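Local atomic coordinates of putative dimetal phosphatase (Danio rerio, PDB entry 2NXF), a protein that probably hydrolyses ADP-ribose and CDP-alcohols such as CDP-choline, acting as a metal-dependent diphosphatase of the calcineurin-like phosphoesterase family. Residues 146-151 with 155-160; 188-193 with 243-248. One frame throughout, in Å; residues are numbered along the deposited sequence.

Interaction 1. Residues 146-151 with 155-160; sequences LLDAYD and IGREEE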
loop_
_atom_site.group_PDB
_atom_site.type_symbol
_atom_site.label_atom_id
_atom_site.label_comp_id
_atom_site.label_asym_id
_atom_site.label_seq_id
_atom_site.Cartn_x
_atom_site.Cartn_y
_atom_site.Cartn_z
ATOM N N LEU A 146 -7.873 -2.733 4.821
ATOM C CA LEU A 146 -6.691 -3.000 4.007
ATOM C C LEU A 146 -7.173 -3.715 2.765
ATOM O O LEU A 146 -7.891 -4.726 2.881
ATOM C CB LEU A 146 -5.691 -3.916 4.739
ATOM C CG LEU A 146 -4.592 -3.225 5.562
ATOM C CD1 LEU A 146 -5.215 -2.646 6.820
ATOM C CD2 LEU A 146 -3.457 -4.220 5.903
ATOM N N LEU A 147 -6.787 -3.181 1.604
ATOM C CA LEU A 147 -7.215 -3.727 0.316
ATOM C C LEU A 147 -6.094 -4.475 -0.379
ATOM O O LEU A 147 -4.898 -4.264 -0.068
ATOM C CB LEU A 147 -7.688 -2.591 -0.601
ATOM C CG LEU A 147 -8.856 -1.718 -0.114
ATOM C CD1 LEU A 147 -9.197 -0.680 -1.183
ATOM C CD2 LEU A 147 -10.058 -2.599 0.241
ATOM N N ASP A 148 -6.503 -5.340 -1.321
ATOM C CA ASP A 148 -5.630 -6.195 -2.104
ATOM C C ASP A 148 -5.636 -5.663 -3.559
ATOM O O ASP A 148 -6.496 -6.026 -4.376
ATOM C CB ASP A 148 -6.195 -7.633 -2.047
ATOM C CG ASP A 148 -5.327 -8.664 -2.771
ATOM O OD1 ASP A 148 -4.308 -8.314 -3.421
ATOM O OD2 ASP A 148 -5.693 -9.849 -2.659
ATOM N N ALA A 149 -4.664 -4.805 -3.864
ATOM C CA ALA A 149 -4.629 -4.147 -5.168
ATOM C C ALA A 149 -4.111 -5.065 -6.293
ATOM O O ALA A 149 -4.078 -4.638 -7.459
ATOM C CB ALA A 149 -3.768 -2.874 -5.099
ATOM N N TYR A 150 -3.717 -6.291 -5.938
ATOM C CA TYR A 150 -3.297 -7.322 -6.914
ATOM C C TYR A 150 -4.266 -8.504 -6.981
ATOM O O TYR A 150 -3.936 -9.571 -7.483
ATOM C CB TYR A 150 -1.841 -7.772 -6.665
ATOM C CG TYR A 150 -0.915 -6.607 -6.902
ATOM C CD1 TYR A 150 -0.346 -6.381 -8.165
ATOM C CD2 TYR A 150 -0.694 -5.653 -5.890
ATOM C CE1 TYR A 150 0.464 -5.279 -8.399
ATOM C CE2 TYR A 150 0.109 -4.546 -6.115
ATOM C CZ TYR A 150 0.671 -4.353 -7.375
ATOM O OH TYR A 150 1.481 -3.264 -7.633
ATOM N N ASP A 151 -5.476 -8.269 -6.484
ATOM C CA ASP A 151 -6.580 -9.216 -6.588
ATOM C C ASP A 151 -6.769 -9.579 -8.070
ATOM O O ASP A 151 -6.778 -10.757 -8.450
ATOM C CB ASP A 151 -7.799 -8.504 -5.983
ATOM C CG ASP A 151 -9.073 -9.302 -6.048
ATOM O OD1 ASP A 151 -9.094 -10.478 -6.471
ATOM O OD2 ASP A 151 -10.087 -8.688 -5.644
ATOM N N ILE A 155 0.687 -10.963 -11.826
ATOM C CA ILE A 155 1.842 -11.297 -10.991
ATOM C C ILE A 155 1.442 -11.943 -9.656
ATOM O O ILE A 155 2.272 -12.626 -9.019
ATOM C CB ILE A 155 2.759 -10.078 -10.733
ATOM C CG1 ILE A 155 2.009 -8.978 -9.948
ATOM C CG2 ILE A 155 3.383 -9.572 -12.033
ATOM C CD1 ILE A 155 2.933 -7.916 -9.418
ATOM N N GLY A 156 0.185 -11.745 -9.262
ATOM C CA GLY A 156 -0.331 -12.253 -7.984
ATOM C C GLY A 156 -1.421 -13.312 -8.083
ATOM O O GLY A 156 -2.134 -13.581 -7.106
ATOM N N ARG A 157 -1.568 -13.898 -9.265
ATOM C CA ARG A 157 -2.523 -14.993 -9.479
ATOM C C ARG A 157 -1.842 -16.108 -10.287
ATOM O O ARG A 157 -0.898 -15.841 -11.027
ATOM C CB ARG A 157 -3.760 -14.464 -10.212
ATOM C CG ARG A 157 -4.631 -13.480 -9.407
ATOM C CD ARG A 157 -5.255 -14.162 -8.175
ATOM N NE ARG A 157 -6.052 -13.229 -7.374
ATOM C CZ ARG A 157 -6.566 -13.520 -6.182
ATOM N NH1 ARG A 157 -6.324 -14.710 -5.613
ATOM N NH2 ARG A 157 -7.304 -12.610 -5.550
ATOM N N GLU A 158 -2.312 -17.345 -10.126
ATOM C CA GLU A 158 -1.701 -18.524 -10.754
ATOM C C GLU A 158 -2.111 -18.632 -12.210
ATOM O O GLU A 158 -3.285 -18.474 -12.544
ATOM C CB GLU A 158 -2.138 -19.811 -10.038
ATOM C CG GLU A 158 -1.720 -19.937 -8.578
ATOM C CD GLU A 158 -2.347 -21.154 -7.876
ATOM O OE1 GLU A 158 -2.594 -22.184 -8.544
ATOM O OE2 GLU A 158 -2.583 -21.072 -6.643
ATOM N N GLU A 159 -1.143 -18.936 -13.068
ATOM C CA GLU A 159 -1.417 -19.170 -14.474
ATOM C C GLU A 159 -2.554 -20.182 -14.607
ATOM O O GLU A 159 -2.591 -21.171 -13.868
ATOM C CB GLU A 159 -0.152 -19.701 -15.160
ATOM C CG GLU A 159 0.844 -18.614 -15.506
ATOM C CD GLU A 159 0.506 -17.909 -16.822
ATOM O OE1 GLU A 159 -0.409 -18.385 -17.542
ATOM O OE2 GLU A 159 1.161 -16.886 -17.131
ATOM N N GLU A 160 -3.479 -19.912 -15.529
ATOM C CA GLU A 160 -4.620 -20.794 -15.834
ATOM C C GLU A 160 -5.824 -20.654 -14.891
ATOM O O GLU A 160 -6.900 -21.203 -15.176
ATOM C CB GLU A 160 -4.202 -22.272 -15.944
ATOM C CG GLU A 160 -3.234 -22.582 -17.072
ATOM C CD GLU A 160 -2.749 -24.027 -17.055
ATOM O OE1 GLU A 160 -3.356 -24.877 -16.355
ATOM O OE2 GLU A 160 -1.758 -24.323 -17.760
#
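Asp151 OD1 is gripped by two cationic groups: Arg157 NH2 at 2.9 Å, and Lys163 NZ at the start of helix 162-174. Both segments belong to the loop that joins strand 142-146 to that helix in the calcineurin-like phosphoesterase fold. Its first part is a type I turn from Asp148 to Asp151; within it Asp148 OD1 accepts Tyr150 N at 3.3 Å, an Asx turn, while Asp148 OD2 takes Tyr132 N.

Arg157 approaches Asp151 side-on. NE, 2.8 Å from Asp151 O, makes a nearly straight bond (171°) that lies on a carbonyl lone pair and within the guanidinium plane. NH2 instead meets OD1 from above the carboxylate plane, and the two planes stand 65° apart. One bond thus fixes the guanidinium against the backbone while the other adds charge pairing. A bend at chi2 (-64°) lets the arginine chain turn its NE edge to the carbonyl. Asp130 holds Arg157 NH1, and Ser202 and Gln205 bind Asp151 OD2, so both charged groups are tied into the surrounding fold.

The Tyr150 side chain, about 5 Å from a bound zinc ion, also lies close to the metal ligands Asn96 and His265, and its OH bonds to Phe197 O. The end of Ile155 meets the ring obliquely, with CD1 3.8 Å from Tyr150 CE1 and CG1 3.9 Å from Tyr150 CD1.

Interaction 2. Residues 188-193 with 243-248; sequences VGLEQR and WNHEAV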
loop_
_atom_site.group_PDB
_atom_site.type_symbol
_atom_site.label_atom_id
_atom_site.label_comp_id
_atom_site.label_asym_id
_atom_site.label_seq_id
_atom_site.Cartn_x
_atom_site.Cartn_y
_atom_site.Cartn_z
ATOM N N VAL A 188 1.963 9.129 -22.212
ATOM C CA VAL A 188 1.177 10.209 -21.617
ATOM C C VAL A 188 -0.241 9.745 -21.300
ATOM O O VAL A 188 -0.794 8.875 -21.980
ATOM C CB VAL A 188 1.130 11.472 -22.525
ATOM C CG1 VAL A 188 2.455 12.223 -22.475
ATOM C CG2 VAL A 188 0.757 11.112 -23.960
ATOM N N GLY A 189 -0.819 10.315 -20.242
ATOM C CA GLY A 189 -2.203 10.036 -19.872
ATOM C C GLY A 189 -2.399 8.826 -18.972
ATOM O O GLY A 189 -1.440 8.125 -18.618
ATOM N N LEU A 190 -3.655 8.569 -18.617
ATOM C CA LEU A 190 -3.977 7.538 -17.620
ATOM C C LEU A 190 -3.801 6.092 -18.094
ATOM O O LEU A 190 -3.723 5.181 -17.263
ATOM C CB LEU A 190 -5.392 7.740 -17.042
ATOM C CG LEU A 190 -5.746 9.099 -16.422
ATOM C CD1 LEU A 190 -7.195 9.106 -15.959
ATOM C CD2 LEU A 190 -4.828 9.452 -15.254
ATOM N N GLU A 191 -3.734 5.875 -19.411
ATOM C CA GLU A 191 -3.559 4.504 -19.939
ATOM C C GLU A 191 -2.189 3.917 -19.614
ATOM O O GLU A 191 -1.984 2.712 -19.760
ATOM C CB GLU A 191 -3.788 4.437 -21.461
ATOM C CG GLU A 191 -5.250 4.531 -21.898
ATOM C CD GLU A 191 -6.059 3.272 -21.606
ATOM O OE1 GLU A 191 -5.701 2.178 -22.101
ATOM O OE2 GLU A 191 -7.077 3.383 -20.896
ATOM N N GLN A 192 -1.255 4.769 -19.173
ATOM C CA GLN A 192 0.049 4.298 -18.684
ATOM C C GLN A 192 -0.069 3.241 -17.584
ATOM O O GLN A 192 0.831 2.410 -17.420
ATOM C CB GLN A 192 0.860 5.460 -18.121
ATOM C CG GLN A 192 1.283 6.504 -19.130
ATOM C CD GLN A 192 2.118 7.580 -18.461
ATOM O OE1 GLN A 192 3.284 7.348 -18.134
ATOM N NE2 GLN A 192 1.521 8.747 -18.226
ATOM N N ARG A 193 -1.171 3.275 -16.840
ATOM C CA ARG A 193 -1.353 2.396 -15.674
ATOM C C ARG A 193 -1.470 0.918 -16.030
ATOM O O ARG A 193 -1.339 0.058 -15.157
ATOM C CB ARG A 193 -2.573 2.827 -14.849
ATOM C CG ARG A 193 -3.923 2.500 -15.484
ATOM C CD ARG A 193 -5.052 3.166 -14.676
ATOM N NE ARG A 193 -6.386 2.790 -15.134
ATOM C CZ ARG A 193 -7.028 3.337 -16.168
ATOM N NH1 ARG A 193 -6.453 4.285 -16.923
ATOM N NH2 ARG A 193 -8.262 2.931 -16.476
ATOM N N TRP A 243 -5.431 -0.502 -11.943
ATOM C CA TRP A 243 -6.093 -0.686 -13.236
ATOM C C TRP A 243 -7.516 -0.113 -13.302
ATOM O O TRP A 243 -7.871 0.591 -14.260
ATOM C CB TRP A 243 -6.150 -2.171 -13.611
ATOM C CG TRP A 243 -4.818 -2.807 -13.926
ATOM C CD1 TRP A 243 -3.609 -2.192 -14.147
ATOM C CD2 TRP A 243 -4.591 -4.209 -14.092
ATOM N NE1 TRP A 243 -2.639 -3.141 -14.422
ATOM C CE2 TRP A 243 -3.217 -4.388 -14.370
ATOM C CE3 TRP A 243 -5.423 -5.338 -14.003
ATOM C CZ2 TRP A 243 -2.649 -5.662 -14.606
ATOM C CZ3 TRP A 243 -4.858 -6.599 -14.214
ATOM C CH2 TRP A 243 -3.488 -6.750 -14.516
ATOM N N ASN A 244 -8.312 -0.416 -12.278
ATOM C CA ASN A 244 -9.687 0.073 -12.235
ATOM C C ASN A 244 -9.839 1.134 -11.158
ATOM O O ASN A 244 -10.789 1.115 -10.389
ATOM C CB ASN A 244 -10.713 -1.080 -12.098
ATOM C CG ASN A 244 -10.532 -1.892 -10.822
ATOM O OD1 ASN A 244 -9.450 -1.947 -10.247
ATOM N ND2 ASN A 244 -11.613 -2.549 -10.390
ATOM N N HIS A 245 -8.909 2.089 -11.150
ATOM C CA HIS A 245 -8.903 3.124 -10.108
ATOM C C HIS A 245 -10.239 3.891 -10.066
ATOM O O HIS A 245 -10.705 4.246 -8.984
ATOM C CB HIS A 245 -7.713 4.088 -10.292
ATOM C CG HIS A 245 -7.837 4.981 -11.494
ATOM N ND1 HIS A 245 -8.172 6.318 -11.409
ATOM C CD2 HIS A 245 -7.702 4.714 -12.813
ATOM C CE1 HIS A 245 -8.224 6.836 -12.624
ATOM N NE2 HIS A 245 -7.946 5.883 -13.494
ATOM N N GLU A 246 -10.856 4.133 -11.221
ATOM C CA GLU A 246 -12.089 4.918 -11.262
ATOM C C GLU A 246 -13.244 4.171 -10.573
ATOM O O GLU A 246 -14.120 4.795 -9.956
ATOM C CB GLU A 246 -12.435 5.298 -12.705
ATOM C CG GLU A 246 -13.451 6.415 -12.841
ATOM C CD GLU A 246 -12.978 7.756 -12.260
ATOM O OE1 GLU A 246 -13.796 8.439 -11.611
ATOM O OE2 GLU A 246 -11.805 8.133 -12.446
ATOM N N ALA A 247 -13.221 2.842 -10.658
ATOM C CA ALA A 247 -14.225 2.012 -9.978
ATOM C C ALA A 247 -14.118 2.187 -8.468
ATOM O O ALA A 247 -15.135 2.247 -7.764
ATOM C CB ALA A 247 -14.060 0.542 -10.369
ATOM N N VAL A 248 -12.884 2.317 -7.982
ATOM C CA VAL A 248 -12.648 2.566 -6.549
ATOM C C VAL A 248 -13.146 3.955 -6.166
ATOM O O VAL A 248 -13.849 4.111 -5.160
ATOM C CB VAL A 248 -11.174 2.408 -6.156
ATOM C CG1 VAL A 248 -11.013 2.562 -4.624
ATOM C CG2 VAL A 248 -10.669 1.026 -6.555
HETATM O O HOH W 1 -10.237 0.634 -16.014
#
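The guanidinium of Arg193 and the imidazole of His245 stand almost perpendicular, their planes 80° apart, and the histidine supplies the edge. His245 CD2 sits over one guanidinium face, offset toward its rim and 3.3 Å from Arg193 NE. The imidazole thus comes edge-on to that face. A chi1 of 70° places the imidazole between the backbone N and the carbonyl carbon of His245, turned to the arginine, and His245 ND1 is anchored on Val231 O.

In its own plane the guanidinium meets Trp243 O through NE and Leu190 O through NH1. Arg193 NE lies 2.8 Å from Trp243 O, the donor coming from above the carbonyl plane, and NH2 adds a weak bond to the same oxygen. A water bridges the pair, accepting from Arg193 NH2 at 3.1 Å and donating to Trp243 O. NH1 turns back to Leu190 O at 2.9 Å; that carbonyl also takes Arg193 N, the two donors reaching it from opposite faces. With an alanine here, Trp243 O would probably lose both arginine donors and the edge of His245 its flat partner, weakening the tie between the segments.

Two smaller approaches complete the contact. Arg193 O lies in the plane of the Trp243 indole at its edge, 3.4 Å from CD1, while Trp243 NE1 bonds to Val195 O. Leu190 CD1 comes to the imidazole edge, 4.1 Å from His245 NE2.

Arg193 thus ties the 3-10 segment 190-193 to the start of helix 245-253, whose N-cap position is Asn244. The contact joins the loop between helices 162-174 and 203-219 to that N-terminal end in the calcineurin-like phosphoesterase fold, with the Arg193 side chain about 8 Å from that of the zinc ligand His265.

Overall arrangement
Interaction 1 is the more buried: four of its six touching residues are enclosed, against two of four in interaction 2, where Leu190 is exposed and a water takes part. The centres lie 17 Å apart, with nearest atoms about 5 Å apart and no touch. Each depends on an arginine NE donating to a backbone carbonyl, but interaction 1 adds a salt bridge within one loop, whereas interaction 2 joins segments distant in sequence through neutral acceptors. Helix 162-174 links their surroundings: Arg157 touches Lys163 and His164 at its beginning, and Trp243 packs on Ser167 and Leu171. Phe201 is another common neighbour, meeting Ala149 and Val248.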